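Local coordinates for putative diflavin flavoprotein A 3 (Synechocystis sp., PDB 6H0C) that probably carries electrons from NADH to oxygen, reducing it to water, here as a flavodiiron core of metallo-hydrolase-like and flavodoxin-like domains, at residues S270-A275 with F378-Q383; D372-K377 with L385-E390. All blocks are in the same frame, centred on the assembly; numbering follows the deposited sequence.

Contact 1. Residues S270-A275 with F378-Q383; sequences STLAQA and FKPTDQ
Leu272 meets Pro380 where helix 268-281 passes the loop leading into helix 382-404, and its side chain illustrates how one branched leucine can serve two neighbours at once. CB leaves the helix obliquely to the loop, and CG, set beside the backbone N and anti to the carbonyl carbon (chi1 -57°), turns the branch point toward the proline without touching it. From there the methyls part: CD1 runs toward the edge strand 368-377, whereas CD2 reaches the ring, lying 4.0 Å from CG of Pro380. Leucine and ring lie roughly perpendicular, and the CD2 methyl alone makes the close approach to the pyrrolidine. One residue earlier on the helix, Thr271 adds a looser touch, its CG2 lying 4.4 Å from Pro380 CG. Here the hydroxyl is turned back along the helix, OG1 being hydrogen-bonded to Gly267 O, and the methyl is the branch that faces the loop. The meeting is purely apolar, with no hydrogen bond across it. Directly after the proline, Thr381 is the N-cap of helix 382-404, and its backbone N is hydrogen-bonded to Thr384 OG1 at the N3 position, as in a capping box. Pro380 lies in the loop between strand 368-377 and helix 382-404, and Asn268 also touches it. Leu272 is wedged between that helix, where it rests on Thr384 and Cys388, and Phe345 of strand 341-348 in the parallel sheet.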
# COMPACT_ATOMS: atom_id res chain seq x y z
N SER A 270 1.38 11.42 2.54
CA SER A 270 1.60 9.99 2.66
C SER A 270 2.97 9.60 2.10
O SER A 270 3.68 8.80 2.69
CB SER A 270 0.51 9.20 1.95
OG SER A 270 0.88 7.83 1.89
N THR A 271 3.32 10.17 0.95
CA THR A 271 4.63 9.95 0.36
C THR A 271 5.76 10.31 1.34
O THR A 271 6.72 9.55 1.51
CB THR A 271 4.78 10.75 -0.94
OG1 THR A 271 3.77 10.32 -1.87
CG2 THR A 271 6.15 10.56 -1.56
N LEU A 272 5.63 11.45 2.01
CA LEU A 272 6.62 11.86 3.01
C LEU A 272 6.68 10.83 4.12
O LEU A 272 7.76 10.45 4.58
CB LEU A 272 6.27 13.24 3.61
CG LEU A 272 6.12 14.42 2.64
CD1 LEU A 272 5.86 15.71 3.42
CD2 LEU A 272 7.34 14.57 1.74
N ALA A 273 5.50 10.38 4.54
CA ALA A 273 5.39 9.45 5.66
C ALA A 273 6.16 8.16 5.41
O ALA A 273 6.82 7.65 6.31
CB ALA A 273 3.92 9.15 5.95
N GLN A 274 6.07 7.64 4.18
CA GLN A 274 6.73 6.36 3.89
C GLN A 274 8.24 6.57 3.92
O GLN A 274 8.98 5.69 4.37
CB GLN A 274 6.29 5.79 2.53
CG GLN A 274 4.78 5.86 2.28
CD GLN A 274 3.92 5.38 3.45
OE1 GLN A 274 4.28 4.45 4.17
NE2 GLN A 274 2.78 6.02 3.64
N ALA A 275 8.68 7.74 3.47
CA ALA A 275 10.11 8.06 3.48
C ALA A 275 10.65 8.16 4.91
O ALA A 275 11.69 7.59 5.23
CB ALA A 275 10.37 9.36 2.73
N PHE A 378 4.35 21.91 -2.15
CA PHE A 378 3.99 21.18 -3.37
C PHE A 378 4.69 19.82 -3.46
O PHE A 378 5.07 19.24 -2.45
CB PHE A 378 4.29 22.02 -4.62
CG PHE A 378 3.40 21.68 -5.80
CD1 PHE A 378 2.20 21.02 -5.62
CD2 PHE A 378 3.79 22.01 -7.10
CE1 PHE A 378 1.39 20.71 -6.69
CE2 PHE A 378 2.99 21.69 -8.18
CZ PHE A 378 1.78 21.04 -7.98
N LYS A 379 4.85 19.33 -4.69
CA LYS A 379 5.21 17.93 -4.93
C LYS A 379 6.63 17.57 -4.48
O LYS A 379 7.59 18.23 -4.84
CB LYS A 379 5.05 17.60 -6.42
CG LYS A 379 4.40 16.24 -6.67
CD LYS A 379 4.38 15.88 -8.15
CE LYS A 379 5.79 15.88 -8.74
NZ LYS A 379 5.82 15.43 -10.16
N PRO A 380 6.74 16.49 -3.69
CA PRO A 380 8.03 15.99 -3.21
C PRO A 380 8.96 15.67 -4.37
O PRO A 380 8.48 15.25 -5.42
CB PRO A 380 7.66 14.72 -2.45
CG PRO A 380 6.22 14.91 -2.09
CD PRO A 380 5.61 15.68 -3.21
N THR A 381 10.26 15.86 -4.17
CA THR A 381 11.25 15.50 -5.18
C THR A 381 12.17 14.43 -4.63
O THR A 381 12.00 13.98 -3.50
CB THR A 381 12.10 16.71 -5.61
OG1 THR A 381 12.98 17.07 -4.53
CG2 THR A 381 11.21 17.89 -5.97
N ASP A 382 13.16 14.04 -5.43
CA ASP A 382 14.13 13.04 -5.01
C ASP A 382 14.81 13.42 -3.71
O ASP A 382 14.94 12.61 -2.80
CB ASP A 382 15.18 12.83 -6.10
CG ASP A 382 15.77 11.44 -6.08
OD1 ASP A 382 15.52 10.70 -5.10
OD2 ASP A 382 16.47 11.08 -7.05
N GLN A 383 15.23 14.68 -3.60
CA GLN A 383 15.96 15.08 -2.41
C GLN A 383 15.00 15.23 -1.23
O GLN A 383 15.40 15.01 -0.09
CB GLN A 383 16.74 16.37 -2.65
CG GLN A 383 18.03 16.40 -1.84
CD GLN A 383 18.82 17.68 -2.04
OE1 GLN A 383 18.83 18.26 -3.13
NE2 GLN A 383 19.49 18.12 -0.98

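Contact 2. Residues D372-K377 with L385-E390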
# COMPACT_ATOMS: atom_id res chain seq x y z
N ASP A 372 13.69 18.51 13.37
CA ASP A 372 13.06 19.79 13.09
C ASP A 372 11.83 19.56 12.23
O ASP A 372 11.87 18.79 11.27
CB ASP A 372 14.05 20.74 12.41
CG ASP A 372 15.21 21.11 13.31
OD1 ASP A 372 14.98 21.29 14.52
OD2 ASP A 372 16.36 21.21 12.81
N THR A 373 10.73 20.24 12.57
CA THR A 373 9.47 20.11 11.85
C THR A 373 9.67 20.24 10.34
O THR A 373 10.36 21.14 9.86
CB THR A 373 8.46 21.16 12.33
OG1 THR A 373 8.13 20.90 13.70
CG2 THR A 373 7.19 21.10 11.48
N ILE A 374 9.08 19.31 9.60
CA ILE A 374 9.26 19.24 8.16
C ILE A 374 8.10 19.87 7.40
O ILE A 374 6.95 19.46 7.55
CB ILE A 374 9.42 17.79 7.70
CG1 ILE A 374 10.76 17.22 8.17
CG2 ILE A 374 9.30 17.68 6.19
CD1 ILE A 374 10.85 15.72 8.03
N ARG A 375 8.42 20.88 6.59
CA ARG A 375 7.43 21.54 5.75
C ARG A 375 7.81 21.41 4.27
O ARG A 375 8.81 21.97 3.83
CB ARG A 375 7.30 23.01 6.14
CG ARG A 375 6.75 23.21 7.55
CD ARG A 375 6.72 24.68 7.95
NE ARG A 375 6.00 24.89 9.20
CZ ARG A 375 6.57 24.86 10.41
NH1 ARG A 375 7.87 24.61 10.53
NH2 ARG A 375 5.84 25.07 11.49
N VAL A 376 7.02 20.66 3.51
CA VAL A 376 7.28 20.46 2.09
C VAL A 376 6.24 21.14 1.22
O VAL A 376 5.07 20.74 1.23
CB VAL A 376 7.30 18.97 1.72
CG1 VAL A 376 7.55 18.80 0.23
CG2 VAL A 376 8.35 18.24 2.54
N LYS A 377 6.66 22.15 0.46
CA LYS A 377 5.73 22.87 -0.41
C LYS A 377 5.59 22.22 -1.79
O LYS A 377 6.58 22.00 -2.50
CB LYS A 377 6.16 24.34 -0.54
CG LYS A 377 4.99 25.33 -0.50
CD LYS A 377 5.49 26.77 -0.67
CE LYS A 377 4.36 27.78 -0.69
NZ LYS A 377 4.88 29.16 -0.96
N LEU A 385 12.59 13.18 -0.48
CA LEU A 385 12.53 11.85 0.09
C LEU A 385 13.77 11.54 0.92
O LEU A 385 13.66 10.98 2.00
CB LEU A 385 12.37 10.79 -1.00
CG LEU A 385 11.12 10.88 -1.88
CD1 LEU A 385 11.12 9.75 -2.91
CD2 LEU A 385 9.89 10.82 -1.02
N LYS A 386 14.94 11.92 0.41
CA LYS A 386 16.19 11.61 1.10
C LYS A 386 16.29 12.38 2.40
O LYS A 386 16.78 11.87 3.41
CB LYS A 386 17.39 11.91 0.20
CG LYS A 386 17.36 11.17 -1.13
CD LYS A 386 17.33 9.66 -0.94
CE LYS A 386 18.65 9.15 -0.38
NZ LYS A 386 18.64 7.67 -0.21
N MET A 387 15.82 13.63 2.38
CA MET A 387 15.77 14.46 3.58
C MET A 387 14.84 13.84 4.63
O MET A 387 15.21 13.72 5.80
CB MET A 387 15.34 15.88 3.23
CG MET A 387 15.07 16.77 4.44
SD MET A 387 13.38 16.67 5.08
CE MET A 387 12.48 17.71 3.92
N CYS A 388 13.65 13.44 4.21
CA CYS A 388 12.71 12.78 5.12
C CYS A 388 13.27 11.47 5.68
O CYS A 388 13.14 11.19 6.88
CB CYS A 388 11.38 12.52 4.40
SG CYS A 388 10.44 14.01 4.04
N GLU A 389 13.88 10.68 4.82
CA GLU A 389 14.50 9.43 5.24
C GLU A 389 15.55 9.74 6.30
O GLU A 389 15.63 9.05 7.32
CB GLU A 389 15.11 8.70 4.03
CG GLU A 389 15.77 7.37 4.34
CD GLU A 389 16.18 6.61 3.09
OE1 GLU A 389 16.59 5.43 3.21
OE2 GLU A 389 16.11 7.17 1.98
N GLU A 390 16.33 10.79 6.07
CA GLU A 390 17.41 11.16 6.98
C GLU A 390 16.85 11.64 8.31
O GLU A 390 17.41 11.35 9.37
CB GLU A 390 18.30 12.23 6.37
CG GLU A 390 19.63 12.36 7.07
CD GLU A 390 20.44 11.07 7.01
OE1 GLU A 390 21.11 10.74 8.01
OE2 GLU A 390 20.40 10.40 5.96
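Different settings of the first torsion bring Ile374 and Met387 together. In Ile374, CG1 stands beside the backbone N (chi1 -70°), with CG2 anti to that N, and both branches are presented to the helix. In Met387 it is CG that lies anti to N (chi1 172°), which carries the chain out from the helix before bends at chi2 and chi3 swing the thioether alongside the isoleucine. The two side chains run alongside one another, pointing opposite ways: SD of Met387 lies beside the CG1-CD1 arm, 4.0 Å from CD1 of Ile374, while the terminal methyl CE of Met387 lies 3.9 Å from CG2 of Ile374. The same methyl reaches on to the next inward-facing residue of the strand, passing 4.4 Å from CG2 of Val376. Cys388 comes from the neighbouring position on the helix, its SG 4.4 Å from Ile374 CD1, a looser touch at the end of the isoleucine. This is the last strand-helix pair of a flavodoxin-like domain: strand 368-377 is the edge strand of the five-stranded parallel sheet, and helix 382-404 folds back over it, the short segments running nearly antiparallel (168°) with axes 10.8 Å apart. Residue alternation splits the strand between two layers. Ile374 and Val376 face this helix, whereas Arg375 leaves the strand on the other side, and its side chain touches helix 353-364, where NH2 forms salt bridges with Asp356 and Glu359. Thr373 CG2 lies 3.6 Å above the plane of that guanidinium, displaced from its centre. Met387, by contrast with the buried Ile374, lies at the exposed margin of the helix-sheet interface.

How the contacts relate
Contacts 1 and 2 have centres 8 Å apart and share helix 382-404, their four segments alternating along the chain. They belong to one apolar layer on one face of the parallel sheet: Leu272 CD1 is 3.7 Å from Val376 CG2, and Ala275 CB is 3.7 Å from Cys388 CB, so helix 268-281 packs beside helix 382-404 while also reaching the edge strand. Contact 1 joins the layer to the loop entering the last helix; contact 2 continues it along the strand. In flavodoxins, the turn before the helix equivalent to 268-281 binds the FMN phosphate, so contact 1 probably lies close to the corresponding region here.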